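Local coordinates for hypothetical protein VC0802 (Vibrio cholerae, PDB 1ZVP), which is of unknown function, possibly linked to transport, and carries two ACT-type domains of the kind that often bind small regulatory ligands, at residues 21-26 with 115-120; 89-94 with 109-114. All coordinates share one frame; numbering follows the deposited sequence.

Interaction 1: residues 21-26 with 115-120; sequences AGDYVF and VQKEKA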
loop_
_atom_site.group_PDB
_atom_site.type_symbol
_atom_site.label_atom_id
_atom_site.label_comp_id
_atom_site.label_asym_id
_atom_site.label_seq_id
_atom_site.Cartn_x
_atom_site.Cartn_y
_atom_site.Cartn_z
ATOM N N ALA D 21 17.753 2.140 3.873
ATOM C CA ALA D 21 18.471 1.225 4.734
ATOM C C ALA D 21 17.503 0.282 5.430
ATOM O O ALA D 21 16.377 0.663 5.743
ATOM C CB ALA D 21 19.251 1.998 5.751
ATOM N N GLY D 22 17.945 -0.955 5.650
ATOM C CA GLY D 22 17.224 -1.913 6.481
ATOM C C GLY D 22 16.603 -3.099 5.764
ATOM O O GLY D 22 16.151 -2.984 4.613
ATOM N N ASP D 23 16.583 -4.246 6.447
ATOM C CA ASP D 23 15.837 -5.418 5.975
ATOM C C ASP D 23 14.543 -5.481 6.751
ATOM O O ASP D 23 14.549 -5.382 7.972
ATOM C CB ASP D 23 16.610 -6.728 6.183
ATOM C CG ASP D 23 17.945 -6.768 5.443
ATOM O OD1 ASP D 23 18.192 -5.962 4.507
ATOM O OD2 ASP D 23 18.760 -7.642 5.815
ATOM N N TYR D 24 13.433 -5.650 6.045
ATOM C CA TYR D 24 12.134 -5.581 6.677
ATOM C C TYR D 24 11.414 -6.900 6.546
ATOM O O TYR D 24 11.715 -7.677 5.649
ATOM C CB TYR D 24 11.306 -4.403 6.115
ATOM C CG TYR D 24 11.883 -3.061 6.531
ATOM C CD1 TYR D 24 11.544 -2.482 7.757
ATOM C CD2 TYR D 24 12.800 -2.393 5.715
ATOM C CE1 TYR D 24 12.098 -1.275 8.150
ATOM C CE2 TYR D 24 13.357 -1.186 6.098
ATOM C CZ TYR D 24 13.002 -0.632 7.315
ATOM O OH TYR D 24 13.550 0.574 7.692
ATOM N N VAL D 25 10.494 -7.151 7.471
ATOM C CA VAL D 25 9.683 -8.355 7.470
ATOM C C VAL D 25 8.241 -7.992 7.790
ATOM O O VAL D 25 7.984 -7.008 8.481
ATOM C CB VAL D 25 10.212 -9.421 8.473
ATOM C CG1 VAL D 25 11.621 -9.848 8.113
ATOM C CG2 VAL D 25 10.154 -8.919 9.915
ATOM N N PHE D 26 7.306 -8.778 7.269
ATOM C CA PHE D 26 5.891 -8.606 7.575
ATOM C C PHE D 26 5.475 -9.625 8.618
ATOM O O PHE D 26 5.876 -10.782 8.552
ATOM C CB PHE D 26 5.029 -8.767 6.318
ATOM C CG PHE D 26 4.942 -7.526 5.462
ATOM C CD1 PHE D 26 3.729 -6.868 5.296
ATOM C CD2 PHE D 26 6.070 -7.024 4.805
ATOM C CE1 PHE D 26 3.639 -5.732 4.496
ATOM C CE2 PHE D 26 5.991 -5.884 4.009
ATOM C CZ PHE D 26 4.776 -5.240 3.852
ATOM N N VAL D 115 9.920 -4.751 -1.683
ATOM C CA VAL D 115 10.207 -5.840 -2.608
ATOM C C VAL D 115 11.130 -6.847 -1.917
ATOM O O VAL D 115 11.802 -6.506 -0.947
ATOM C CB VAL D 115 10.846 -5.338 -3.943
ATOM C CG1 VAL D 115 9.941 -4.304 -4.620
ATOM C CG2 VAL D 115 12.247 -4.779 -3.712
ATOM N N GLN D 116 11.147 -8.086 -2.403
ATOM C CA GLN D 116 12.091 -9.091 -1.932
ATOM C C GLN D 116 13.480 -8.518 -1.967
ATOM O O GLN D 116 13.847 -7.848 -2.931
ATOM C CB GLN D 116 12.047 -10.320 -2.821
ATOM C CG GLN D 116 10.818 -11.169 -2.637
ATOM C CD GLN D 116 10.698 -12.233 -3.712
ATOM O OE1 GLN D 116 9.684 -12.924 -3.804
ATOM N NE2 GLN D 116 11.735 -12.369 -4.535
ATOM N N LYS D 117 14.249 -8.791 -0.919
ATOM C CA LYS D 117 15.575 -8.217 -0.758
ATOM C C LYS D 117 16.488 -8.498 -1.955
ATOM O O LYS D 117 17.241 -7.613 -2.389
ATOM C CB LYS D 117 16.214 -8.706 0.542
ATOM C CG LYS D 117 17.474 -7.939 0.889
ATOM C CD LYS D 117 18.341 -8.666 1.879
ATOM C CE LYS D 117 19.642 -7.911 2.058
ATOM N NZ LYS D 117 20.428 -8.478 3.178
ATOM N N GLU D 118 16.407 -9.723 -2.487
ATOM C CA GLU D 118 17.246 -10.147 -3.621
ATOM C C GLU D 118 16.951 -9.380 -4.908
ATOM O O GLU D 118 17.803 -9.277 -5.784
ATOM C CB GLU D 118 17.146 -11.662 -3.863
ATOM C CG GLU D 118 18.150 -12.492 -3.024
ATOM C CD GLU D 118 18.850 -13.634 -3.813
ATOM O OE1 GLU D 118 18.267 -14.752 -3.931
ATOM O OE2 GLU D 118 19.997 -13.410 -4.292
ATOM N N LYS D 119 15.748 -8.824 -4.993
ATOM C CA LYS D 119 15.292 -8.113 -6.172
ATOM C C LYS D 119 15.361 -6.590 -6.039
ATOM O O LYS D 119 14.827 -5.871 -6.877
ATOM C CB LYS D 119 13.882 -8.581 -6.530
ATOM C CG LYS D 119 13.890 -9.904 -7.265
ATOM C CD LYS D 119 12.515 -10.502 -7.324
ATOM C CE LYS D 119 12.508 -11.740 -8.206
ATOM N NZ LYS D 119 11.180 -12.417 -8.155
ATOM N N ALA D 120 16.048 -6.111 -5.006
ATOM C CA ALA D 120 16.130 -4.680 -4.696
ATOM C C ALA D 120 16.808 -3.820 -5.776
ATOM O O ALA D 120 16.314 -2.737 -6.115
ATOM C CB ALA D 120 16.797 -4.469 -3.351
#
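The junction between the two antiparallel sheets of this tandem ACT protein is bridged at its surface by a salt bridge, D23 to K117. D23 lies just before Y24, on the segment that leads along strand 24-29, and K117 sits in the 3-10 turn that follows strand 111-116. K117 has CG anti to the backbone N (chi1 -169°) and stays extended beyond it, which carries the ammonium out to the carboxylate. K117 NZ donates to D23 OD2 at 3.2 Å, arriving on the syn side of that oxygen but 30° out of the carboxylate plane. The ammonium sits nearer OD2, though K117 NZ is still 3.6 Å from D23 OD1. That second oxygen has the methylene chain close by as well: D23 OD1 lies 3.4 Å from K117 CE and 3.8 Å from K117 CD. The backbones stay 7.3 Å apart between D23 CA and K117 CA. Around the pair, the backbone of D23 bonds to A57 and that of K117 to L70, so each partner is also tied to its surroundings by main chain. The arrangement is a solvent-facing inter-domain salt bridge, joining the ends of two sheets in a protein with two ACT-type domains.

Interaction 2: residues 89-94 with 109-114; sequences AAFATK and YHDHIF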
loop_
_atom_site.group_PDB
_atom_site.type_symbol
_atom_site.label_atom_id
_atom_site.label_comp_id
_atom_site.label_asym_id
_atom_site.label_seq_id
_atom_site.Cartn_x
_atom_site.Cartn_y
_atom_site.Cartn_z
ATOM N N ALA D 89 -0.841 2.333 -10.761
ATOM C CA ALA D 89 -0.795 1.529 -11.969
ATOM C C ALA D 89 0.584 1.620 -12.646
ATOM O O ALA D 89 1.150 0.596 -13.040
ATOM C CB ALA D 89 -1.908 1.939 -12.914
ATOM N N ALA D 90 1.126 2.837 -12.750
ATOM C CA ALA D 90 2.447 3.089 -13.355
ATOM C C ALA D 90 3.575 2.333 -12.674
ATOM O O ALA D 90 4.255 1.547 -13.327
ATOM C CB ALA D 90 2.756 4.583 -13.396
ATOM N N PHE D 91 3.767 2.546 -11.369
ATOM C CA PHE D 91 4.851 1.859 -10.664
ATOM C C PHE D 91 4.664 0.353 -10.518
ATOM O O PHE D 91 5.628 -0.401 -10.680
ATOM C CB PHE D 91 5.307 2.560 -9.364
ATOM C CG PHE D 91 4.357 2.470 -8.206
ATOM C CD1 PHE D 91 3.667 3.594 -7.778
ATOM C CD2 PHE D 91 4.206 1.292 -7.485
ATOM C CE1 PHE D 91 2.806 3.531 -6.677
ATOM C CE2 PHE D 91 3.350 1.222 -6.399
ATOM C CZ PHE D 91 2.657 2.345 -5.988
ATOM N N ALA D 92 3.427 -0.076 -10.247
ATOM C CA ALA D 92 3.079 -1.485 -10.176
ATOM C C ALA D 92 3.334 -2.206 -11.499
ATOM O O ALA D 92 3.823 -3.343 -11.502
ATOM C CB ALA D 92 1.640 -1.656 -9.733
ATOM N N THR D 93 3.000 -1.548 -12.612
ATOM C CA THR D 93 3.274 -2.066 -13.959
ATOM C C THR D 93 4.766 -2.184 -14.276
ATOM O O THR D 93 5.187 -3.191 -14.855
ATOM C CB THR D 93 2.596 -1.211 -15.056
ATOM O OG1 THR D 93 1.190 -1.259 -14.877
ATOM C CG2 THR D 93 2.910 -1.733 -16.451
ATOM N N LYS D 94 5.550 -1.161 -13.924
ATOM C CA LYS D 94 6.990 -1.175 -14.163
ATOM C C LYS D 94 7.662 -2.348 -13.451
ATOM O O LYS D 94 8.579 -2.974 -13.993
ATOM C CB LYS D 94 7.629 0.109 -13.666
ATOM C CG LYS D 94 7.337 1.320 -14.479
ATOM C CD LYS D 94 7.798 2.535 -13.708
ATOM C CE LYS D 94 7.912 3.722 -14.601
ATOM N NZ LYS D 94 9.182 3.727 -15.365
ATOM N N TYR D 109 2.982 11.409 2.256
ATOM C CA TYR D 109 3.833 12.080 1.259
ATOM C C TYR D 109 4.233 11.238 0.064
ATOM O O TYR D 109 4.149 11.708 -1.069
ATOM C CB TYR D 109 5.076 12.683 1.908
ATOM C CG TYR D 109 4.738 13.838 2.797
ATOM C CD1 TYR D 109 4.299 15.041 2.257
ATOM C CD2 TYR D 109 4.817 13.720 4.182
ATOM C CE1 TYR D 109 3.967 16.108 3.068
ATOM C CE2 TYR D 109 4.487 14.775 5.002
ATOM C CZ TYR D 109 4.069 15.973 4.438
ATOM O OH TYR D 109 3.736 17.036 5.242
ATOM N N HIS D 110 4.676 10.007 0.298
ATOM C CA HIS D 110 5.144 9.178 -0.804
ATOM C C HIS D 110 4.650 7.750 -0.711
ATOM O O HIS D 110 4.271 7.290 0.352
ATOM C CB HIS D 110 6.673 9.148 -0.848
ATOM C CG HIS D 110 7.312 10.486 -1.055
ATOM N ND1 HIS D 110 7.863 11.217 -0.022
ATOM C CD2 HIS D 110 7.493 11.223 -2.178
ATOM C CE1 HIS D 110 8.356 12.343 -0.501
ATOM N NE2 HIS D 110 8.146 12.371 -1.806
ATOM N N ASP D 111 4.682 7.050 -1.836
ATOM C CA ASP D 111 4.488 5.609 -1.840
ATOM C C ASP D 111 5.774 4.908 -1.449
ATOM O O ASP D 111 6.867 5.303 -1.860
ATOM C CB ASP D 111 4.039 5.125 -3.212
ATOM C CG ASP D 111 2.645 5.569 -3.547
ATOM O OD1 ASP D 111 1.697 5.139 -2.848
ATOM O OD2 ASP D 111 2.489 6.349 -4.515
ATOM N N HIS D 112 5.624 3.861 -0.655
ATOM C CA HIS D 112 6.743 3.055 -0.201
ATOM C C HIS D 112 6.499 1.622 -0.641
ATOM O O HIS D 112 5.409 1.080 -0.466
ATOM C CB HIS D 112 6.878 3.150 1.320
ATOM C CG HIS D 112 6.833 4.556 1.838
ATOM N ND1 HIS D 112 7.947 5.370 1.882
ATOM C CD2 HIS D 112 5.805 5.300 2.308
ATOM C CE1 HIS D 112 7.607 6.551 2.368
ATOM N NE2 HIS D 112 6.314 6.536 2.633
ATOM N N ILE D 113 7.512 1.017 -1.241
ATOM C CA ILE D 113 7.352 -0.290 -1.838
ATOM C C ILE D 113 8.305 -1.256 -1.163
ATOM O O ILE D 113 9.497 -0.982 -1.063
ATOM C CB ILE D 113 7.611 -0.228 -3.359
ATOM C CG1 ILE D 113 6.699 0.815 -4.005
ATOM C CG2 ILE D 113 7.393 -1.584 -4.019
ATOM C CD1 ILE D 113 7.204 1.273 -5.318
ATOM N N PHE D 114 7.768 -2.365 -0.664
ATOM C CA PHE D 114 8.588 -3.459 -0.139
ATOM C C PHE D 114 8.708 -4.548 -1.194
ATOM O O PHE D 114 7.722 -5.161 -1.584
ATOM C CB PHE D 114 8.015 -4.005 1.174
ATOM C CG PHE D 114 8.036 -3.013 2.295
ATOM C CD1 PHE D 114 9.095 -2.995 3.202
ATOM C CD2 PHE D 114 7.006 -2.075 2.435
ATOM C CE1 PHE D 114 9.140 -2.055 4.235
ATOM C CE2 PHE D 114 7.025 -1.137 3.474
ATOM C CZ PHE D 114 8.096 -1.126 4.383
#
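F91 leans from helix 87-96 toward the sheet, its ring lying against D111 and I113 of strand 111-116, both on the same side of the ring plane. From CB, the side chain turns so that CG lies between the backbone N and the carbonyl carbon (chi1 72°), and this sends the ring out over the strand. Two neighbouring ring atoms then face isoleucine: F91 CD2 is 3.7 Å from I113 CD1, and F91 CE2 is 4.0 Å from that same methyl. I113 CG1 comes up behind it, 4.1 Å from F91 CE2, and the two side chains run past each other in opposite senses. Farther round the ring the neighbour changes to aspartate. F91 CE1 lies 3.6 Å from D111 OD2 and 3.7 Å from D111 CG, whereas F91 CZ, at the tip, has D111 CG at 4.0 Å and D111 CB at 4.2 Å. Here the side chains cross at about a right angle, with ring and carboxylate planes 50° apart, so the two flat groups are not stacked.

D111 and I113 sit two residues apart on the strand, with both CB atoms directed at the helix, while the intervening H112 turns away and stacks on F45 of the second subunit. L76, V104 and M15 also pack against the F91 ring. This is helix-on-sheet packing of an ACT-type domain, made without a hydrogen bond between the two segments. I113 and D111 share the F91 ring about equally, the first by apolar contact, the second through CB, CG and OD2. The carboxylate approaches the ring obliquely, so its part is van der Waals packing, and no specific polar bond to the ring can be claimed.

Strand 111-116 serves both contacts. Interaction 2 uses its earlier residues, D111 and I113, against helix 87-96, with F91 and I113 buried and D111 partly exposed, whereas interaction 1 uses K117, just past its end, at the surface. Their centres are about 15 Å apart, yet the wider segments touch on the sheet side turned from the helix: Y24 CB lies 3.7 Å from F114 CE1, and F26 CE2 is 3.9 Å from F114 CG, with the two phenylalanine rings edge-to-face. The strand thus meets its own domain's helix through one face and the first domain's strand 24-29 through F114. F26 also packs on Y108 of the second subunit, bringing this junction close to the dimer interface.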